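Local coordinates for protein glutamine cyclotransferase (Zymomonas mobilis, PDB 3NOL) that catalyses the cyclisation of N-terminal glutamine to pyroglutamate with release of ammonia, as a glutaminyl cyclase built on a calcium-containing beta-propeller, at residues T45-Y50 and N228-D233; P223-G229 and V241-P247. One frame throughout, in Å; residues are numbered along the deposited sequence.

Contact 1 of 2, residues T45-Y50 and N228-D233; sequences TEGFFY and NGIAWD. With CA (calcium ion), chain B.
A calcium site at the middle of the beta-propeller joins Phe-48 and Ile-230, on the inner strands of two blades; the strand segments run nearly parallel, 12° between their directions. The backbone oxygens Phe-48 O and Ile-230 O are 3.1 Å apart, close for two acceptors, and both bind the calcium ion, Phe-48 O at 2.3 Å. A water and atoms of Glu-176, Leu-177 and Glu-178 complete the shell. The Phe-48 ring, its CG anti to the backbone N (chi1 -176°), reaches across the neighbouring strand: the backbone N of Ile-230 lies at its edge in the ring plane, and CE2 meets Ala-231 CB at 3.6 Å. Further along, Tyr-50 and Asp-233 lie side by side, ring and carboxylate stacked with their planes 11° apart, and Asp-233 CB sits over the ring centre, 3.6 Å from the centroid, as a CH-pi contact. A water joins Tyr-50 OH to Asp-233 OD2, while OD1 is paired with Arg-238. Replacing Tyr-50 by alanine is likely to leave the Asp-233 carboxylate without its stacked neighbour and the bridging water without its hydroxyl. At the other end Asn-228 ND2 gives a bond of 2.9 Å to Thr-45 O; the acceptor lies in the amide plane, but the donor stands above the carbonyl plane. Another water connects ND2 to Glu-46 O, and one more accepts from both Tyr-50 N (2.8 Å) and Trp-232 N (2.9 Å). With no direct backbone hydrogen bond between the strands, calcium, amide and water do the bridging, and the cation probably offsets the repulsion between the carbonyl oxygens.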
loop_
_atom_site.group_PDB
_atom_site.type_symbol
_atom_site.label_atom_id
_atom_site.label_comp_id
_atom_site.label_asym_id
_atom_site.label_seq_id
_atom_site.Cartn_x
_atom_site.Cartn_y
_atom_site.Cartn_z
ATOM N N THR A 45 -5.426 -7.308 -3.230
ATOM C CA THR A 45 -4.592 -6.507 -2.337
ATOM C C THR A 45 -5.098 -5.071 -2.172
ATOM O O THR A 45 -5.236 -4.346 -3.180
ATOM C CB THR A 45 -3.142 -6.472 -2.893
ATOM O OG1 THR A 45 -2.677 -7.820 -3.053
ATOM C CG2 THR A 45 -2.230 -5.722 -1.945
ATOM N N GLU A 46 -5.376 -4.660 -0.921
ATOM C CA GLU A 46 -5.811 -3.276 -0.616
ATOM C C GLU A 46 -4.892 -2.507 0.369
ATOM O O GLU A 46 -5.060 -1.295 0.606
ATOM C CB GLU A 46 -7.233 -3.263 -0.055
ATOM C CG GLU A 46 -8.311 -3.923 -0.934
ATOM C CD GLU A 46 -8.564 -3.176 -2.245
ATOM O OE1 GLU A 46 -7.930 -2.129 -2.494
ATOM O OE2 GLU A 46 -9.433 -3.627 -3.036
ATOM N N GLY A 47 -3.948 -3.234 0.952
ATOM C CA GLY A 47 -3.002 -2.675 1.920
ATOM C C GLY A 47 -1.864 -3.669 2.019
ATOM O O GLY A 47 -2.084 -4.886 1.926
ATOM N N PHE A 48 -0.643 -3.163 2.127
ATOM C CA PHE A 48 0.528 -4.041 2.015
ATOM C C PHE A 48 1.734 -3.354 2.617
ATOM O O PHE A 48 2.078 -2.248 2.236
ATOM C CB PHE A 48 0.769 -4.355 0.511
ATOM C CG PHE A 48 1.880 -5.313 0.233
ATOM C CD1 PHE A 48 1.862 -6.612 0.772
ATOM C CD2 PHE A 48 2.881 -4.982 -0.682
ATOM C CE1 PHE A 48 2.889 -7.542 0.463
ATOM C CE2 PHE A 48 3.905 -5.907 -0.997
ATOM C CZ PHE A 48 3.911 -7.177 -0.424
ATOM N N PHE A 49 2.361 -3.994 3.593
ATOM C CA PHE A 49 3.613 -3.450 4.117
ATOM C C PHE A 49 4.516 -4.579 4.605
ATOM O O PHE A 49 4.065 -5.716 4.758
ATOM C CB PHE A 49 3.358 -2.360 5.196
ATOM C CG PHE A 49 2.721 -2.875 6.463
ATOM C CD1 PHE A 49 1.346 -2.745 6.667
ATOM C CD2 PHE A 49 3.488 -3.474 7.454
ATOM C CE1 PHE A 49 0.754 -3.189 7.829
ATOM C CE2 PHE A 49 2.891 -3.936 8.643
ATOM C CZ PHE A 49 1.513 -3.798 8.827
ATOM N N TYR A 50 5.778 -4.236 4.837
ATOM C CA TYR A 50 6.754 -5.165 5.363
ATOM C C TYR A 50 7.062 -4.764 6.799
ATOM O O TYR A 50 7.247 -3.584 7.120
ATOM C CB TYR A 50 8.013 -5.061 4.517
ATOM C CG TYR A 50 9.211 -5.801 5.098
ATOM C CD1 TYR A 50 10.011 -5.219 6.087
ATOM C CD2 TYR A 50 9.547 -7.059 4.613
ATOM C CE1 TYR A 50 11.135 -5.903 6.595
ATOM C CE2 TYR A 50 10.658 -7.742 5.088
ATOM C CZ TYR A 50 11.441 -7.161 6.075
ATOM O OH TYR A 50 12.526 -7.866 6.534
ATOM N N ASN A 228 -1.208 -2.765 -7.430
ATOM C CA ASN A 228 -1.595 -2.123 -6.164
ATOM C C ASN A 228 -0.923 -2.841 -5.019
ATOM O O ASN A 228 -1.146 -4.050 -4.816
ATOM C CB ASN A 228 -3.125 -2.119 -5.908
ATOM C CG ASN A 228 -3.512 -1.150 -4.781
ATOM O OD1 ASN A 228 -3.226 0.073 -4.858
ATOM N ND2 ASN A 228 -4.122 -1.688 -3.704
ATOM N N GLY A 229 -0.083 -2.103 -4.292
ATOM C CA GLY A 229 0.598 -2.652 -3.134
ATOM C C GLY A 229 2.090 -2.481 -3.290
ATOM O O GLY A 229 2.702 -3.003 -4.243
ATOM N N ILE A 230 2.650 -1.725 -2.344
ATOM C CA ILE A 230 4.058 -1.367 -2.300
ATOM C C ILE A 230 4.520 -1.572 -0.882
ATOM O O ILE A 230 3.888 -1.018 0.021
ATOM C CB ILE A 230 4.276 0.121 -2.583
ATOM C CG1 ILE A 230 3.562 0.565 -3.869
ATOM C CG2 ILE A 230 5.790 0.407 -2.648
ATOM C CD1 ILE A 230 3.520 2.080 -4.062
ATOM N N ALA A 231 5.623 -2.307 -0.691
ATOM C CA ALA A 231 6.206 -2.475 0.664
ATOM C C ALA A 231 7.701 -2.232 0.615
ATOM O O ALA A 231 8.321 -2.410 -0.439
ATOM C CB ALA A 231 5.928 -3.860 1.203
ATOM N N TRP A 232 8.273 -1.858 1.756
ATOM C CA TRP A 232 9.661 -1.449 1.801
ATOM C C TRP A 232 10.275 -1.989 3.075
ATOM O O TRP A 232 9.736 -1.804 4.159
ATOM C CB TRP A 232 9.728 0.079 1.756
ATOM C CG TRP A 232 11.079 0.697 1.970
ATOM C CD1 TRP A 232 11.446 1.536 2.996
ATOM C CD2 TRP A 232 12.231 0.578 1.117
ATOM N NE1 TRP A 232 12.758 1.932 2.839
ATOM C CE2 TRP A 232 13.267 1.358 1.700
ATOM C CE3 TRP A 232 12.489 -0.112 -0.074
ATOM C CZ2 TRP A 232 14.539 1.478 1.115
ATOM C CZ3 TRP A 232 13.764 0.008 -0.657
ATOM C CH2 TRP A 232 14.768 0.785 -0.059
ATOM N N ASP A 233 11.411 -2.661 2.903
ATOM C CA ASP A 233 12.174 -3.250 3.980
ATOM C C ASP A 233 13.340 -2.301 4.164
ATOM O O ASP A 233 14.285 -2.288 3.365
ATOM C CB ASP A 233 12.646 -4.647 3.559
ATOM C CG ASP A 233 13.724 -5.237 4.471
ATOM O OD1 ASP A 233 14.154 -6.363 4.156
ATOM O OD2 ASP A 233 14.150 -4.585 5.450
HETATM CA CA CA B . 2.300 -0.044 1.595
HETATM O O HOH W 1 -4.580 0.373 -1.523
HETATM O O HOH W 2 6.908 -1.709 4.327
HETATM O O HOH W 3 7.866 -0.856 6.808
HETATM O O HOH W 4 14.235 -6.432 7.673
HETATM O O HOH W 5 1.589 0.499 3.816
#

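Contact 2 of 2, residues P223-G229 and V241-P247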
loop_
_atom_site.group_PDB
_atom_site.type_symbol
_atom_site.label_atom_id
_atom_site.label_comp_id
_atom_site.label_asym_id
_atom_site.label_seq_id
_atom_site.Cartn_x
_atom_site.Cartn_y
_atom_site.Cartn_z
ATOM N N PRO A 223 -9.651 -14.452 -13.360
ATOM C CA PRO A 223 -9.338 -13.072 -13.701
ATOM C C PRO A 223 -8.055 -12.557 -13.056
ATOM O O PRO A 223 -7.511 -13.194 -12.151
ATOM C CB PRO A 223 -10.525 -12.307 -13.118
ATOM C CG PRO A 223 -10.931 -13.096 -11.965
ATOM C CD PRO A 223 -10.698 -14.534 -12.323
ATOM N N ILE A 224 -7.593 -11.405 -13.530
ATOM C CA ILE A 224 -6.496 -10.674 -12.877
ATOM C C ILE A 224 -6.884 -9.191 -12.811
ATOM O O ILE A 224 -7.681 -8.721 -13.622
ATOM C CB ILE A 224 -5.144 -10.896 -13.588
ATOM C CG1 ILE A 224 -3.965 -10.429 -12.698
ATOM C CG2 ILE A 224 -5.126 -10.197 -14.964
ATOM C CD1 ILE A 224 -2.616 -10.936 -13.164
ATOM N N ASP A 225 -6.346 -8.471 -11.830
ATOM C CA ASP A 225 -6.784 -7.106 -11.539
ATOM C C ASP A 225 -5.513 -6.190 -11.518
ATOM O O ASP A 225 -4.441 -6.554 -12.083
ATOM C CB ASP A 225 -7.610 -7.127 -10.229
ATOM C CG ASP A 225 -8.560 -5.944 -10.058
ATOM O OD1 ASP A 225 -8.125 -4.792 -9.981
ATOM O OD2 ASP A 225 -9.778 -6.174 -9.911
ATOM N N VAL A 226 -5.631 -5.018 -10.898
ATOM C CA VAL A 226 -4.646 -3.948 -11.127
ATOM C C VAL A 226 -3.432 -3.970 -10.209
ATOM O O VAL A 226 -3.476 -4.506 -9.101
ATOM C CB VAL A 226 -5.287 -2.514 -11.055
ATOM C CG1 VAL A 226 -6.373 -2.359 -12.089
ATOM C CG2 VAL A 226 -5.825 -2.219 -9.687
ATOM N N LEU A 227 -2.350 -3.368 -10.698
ATOM C CA LEU A 227 -1.186 -3.069 -9.863
ATOM C C LEU A 227 -1.640 -2.307 -8.606
ATOM O O LEU A 227 -2.364 -1.335 -8.697
ATOM C CB LEU A 227 -0.174 -2.221 -10.658
ATOM C CG LEU A 227 1.100 -1.842 -9.897
ATOM C CD1 LEU A 227 2.009 -3.089 -9.768
ATOM C CD2 LEU A 227 1.855 -0.718 -10.579
ATOM N N ASN A 228 -1.208 -2.765 -7.430
ATOM C CA ASN A 228 -1.595 -2.123 -6.164
ATOM C C ASN A 228 -0.923 -2.841 -5.019
ATOM O O ASN A 228 -1.146 -4.050 -4.816
ATOM C CB ASN A 228 -3.125 -2.119 -5.908
ATOM C CG ASN A 228 -3.512 -1.150 -4.781
ATOM O OD1 ASN A 228 -3.226 0.073 -4.858
ATOM N ND2 ASN A 228 -4.122 -1.688 -3.704
ATOM N N GLY A 229 -0.083 -2.103 -4.292
ATOM C CA GLY A 229 0.598 -2.652 -3.134
ATOM C C GLY A 229 2.090 -2.481 -3.290
ATOM O O GLY A 229 2.702 -3.003 -4.243
ATOM N N VAL A 241 6.680 -4.928 -4.832
ATOM C CA VAL A 241 5.433 -4.461 -5.460
ATOM C C VAL A 241 4.567 -5.656 -5.860
ATOM O O VAL A 241 5.085 -6.720 -6.244
ATOM C CB VAL A 241 5.701 -3.561 -6.690
ATOM C CG1 VAL A 241 6.399 -2.242 -6.259
ATOM C CG2 VAL A 241 6.540 -4.309 -7.755
ATOM N N THR A 242 3.254 -5.491 -5.743
ATOM C CA THR A 242 2.325 -6.517 -6.208
ATOM C C THR A 242 1.031 -5.877 -6.765
ATOM O O THR A 242 0.973 -4.666 -7.044
ATOM C CB THR A 242 2.066 -7.610 -5.092
ATOM O OG1 THR A 242 1.403 -8.769 -5.650
ATOM C CG2 THR A 242 1.248 -7.027 -3.941
ATOM N N GLY A 243 0.014 -6.710 -6.966
ATOM C CA GLY A 243 -1.263 -6.217 -7.446
ATOM C C GLY A 243 -2.395 -7.175 -7.108
ATOM O O GLY A 243 -2.181 -8.324 -6.606
ATOM N N LYS A 244 -3.612 -6.698 -7.369
ATOM C CA LYS A 244 -4.797 -7.481 -7.012
ATOM C C LYS A 244 -4.890 -8.710 -7.900
ATOM O O LYS A 244 -4.952 -8.576 -9.129
ATOM C CB LYS A 244 -6.051 -6.625 -7.114
ATOM C CG LYS A 244 -5.974 -5.320 -6.267
ATOM C CD LYS A 244 -7.382 -4.700 -6.143
ATOM C CE LYS A 244 -7.382 -3.243 -5.631
ATOM N NZ LYS A 244 -8.770 -2.643 -5.580
ATOM N N LEU A 245 -4.903 -9.880 -7.255
ATOM C CA LEU A 245 -4.941 -11.222 -7.904
ATOM C C LEU A 245 -3.623 -11.586 -8.602
ATOM O O LEU A 245 -3.531 -12.610 -9.287
ATOM C CB LEU A 245 -6.124 -11.349 -8.875
ATOM C CG LEU A 245 -7.505 -10.864 -8.404
ATOM C CD1 LEU A 245 -8.552 -11.045 -9.517
ATOM C CD2 LEU A 245 -7.927 -11.605 -7.138
ATOM N N TRP A 246 -2.599 -10.750 -8.413
ATOM C CA TRP A 246 -1.324 -10.979 -9.073
ATOM C C TRP A 246 -0.675 -12.257 -8.520
ATOM O O TRP A 246 -0.747 -12.522 -7.312
ATOM C CB TRP A 246 -0.407 -9.767 -8.892
ATOM C CG TRP A 246 -0.749 -8.646 -9.807
ATOM C CD1 TRP A 246 -2.000 -8.286 -10.276
ATOM C CD2 TRP A 246 0.177 -7.756 -10.416
ATOM N NE1 TRP A 246 -1.890 -7.204 -11.125
ATOM C CE2 TRP A 246 -0.565 -6.866 -11.238
ATOM C CE3 TRP A 246 1.568 -7.625 -10.363
ATOM C CZ2 TRP A 246 0.048 -5.853 -11.990
ATOM C CZ3 TRP A 246 2.172 -6.622 -11.116
ATOM C CH2 TRP A 246 1.414 -5.751 -11.915
ATOM N N PRO A 247 -0.067 -13.073 -9.403
ATOM C CA PRO A 247 0.549 -14.342 -8.959
ATOM C C PRO A 247 1.909 -14.197 -8.280
ATOM O O PRO A 247 2.464 -15.198 -7.805
ATOM C CB PRO A 247 0.724 -15.121 -10.276
ATOM C CG PRO A 247 0.951 -14.012 -11.309
ATOM C CD PRO A 247 0.032 -12.889 -10.872
HETATM O O HOH W 6 -9.100 -2.588 -8.492
HETATM O O HOH W 7 2.255 -1.988 -6.753
#
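Leu-227 and Trp-246 form the apolar centre where the beta hairpin of strands 227-233 and 238-243 opens into its loops, in one blade of the propeller. With CG anti to the Leu-227 backbone N (chi1 -180°), Leu-227 CD1 is carried to within 3.5 Å of Trp-246 CH2, the two side chains crossing at a slant, and the other end of the indole, CD1, takes Ile-224 CG1 at 3.8 Å. One face of the indole is covered from within its own segment by Gly-243 CA; the type II turn from Gly-243 to Trp-246 brings the two together, and the absence of a side chain at Gly-243 lets the indole lie close. Leu-245, carried on the same turn, lays CD1 against Pro-223 CG and O.

Around this lies the backbone ladder: Leu-227 and Gly-243 are a non-hydrogen-bonded antiparallel pair, followed by Asn-228 N to Thr-242 O at 2.9 Å and Thr-242 N to Gly-229 O at 3.0 Å. On the loop side Lys-244 N bonds Val-226 O at 2.8 Å, and a weak bond runs from Asp-225 N to Lys-244 O.

At the polar edge Asp-225 and Lys-244 extend alongside each other, CB to CB 3.5 Å, without their charged atoms meeting; a water links OD1 to NZ, whose main partner is Glu-46. OD1 also accepts from Val-226 N on its anti lone pair. The indole itself is pinned by Trp-246 NE1, which donates to Asp-225 O at 2.8 Å, the oxygen in the ring plane and the donor standing 42° out of the carbonyl plane.

Both contacts use strand 227-233 and share Asn-228 and Gly-229, yet they join it to different partners. Both are largely buried. Contact 1 lies near the centre of the chain, between separate sheets, and is held by a metal, waters and a few side chains. Contact 2 is a hairpin within one sheet, farther out, where a backbone ladder is joined by apolar packing round Trp-246 and residues 224-226 are partly exposed. The two meet directly: Lys-244 NZ forms a salt bridge with Glu-46 OE2 at 2.8 Å, and Thr-45 packs against Lys-244 and Thr-242. Asn-228 thus offers its backbone N to the hairpin and its amide to the neighbouring blade.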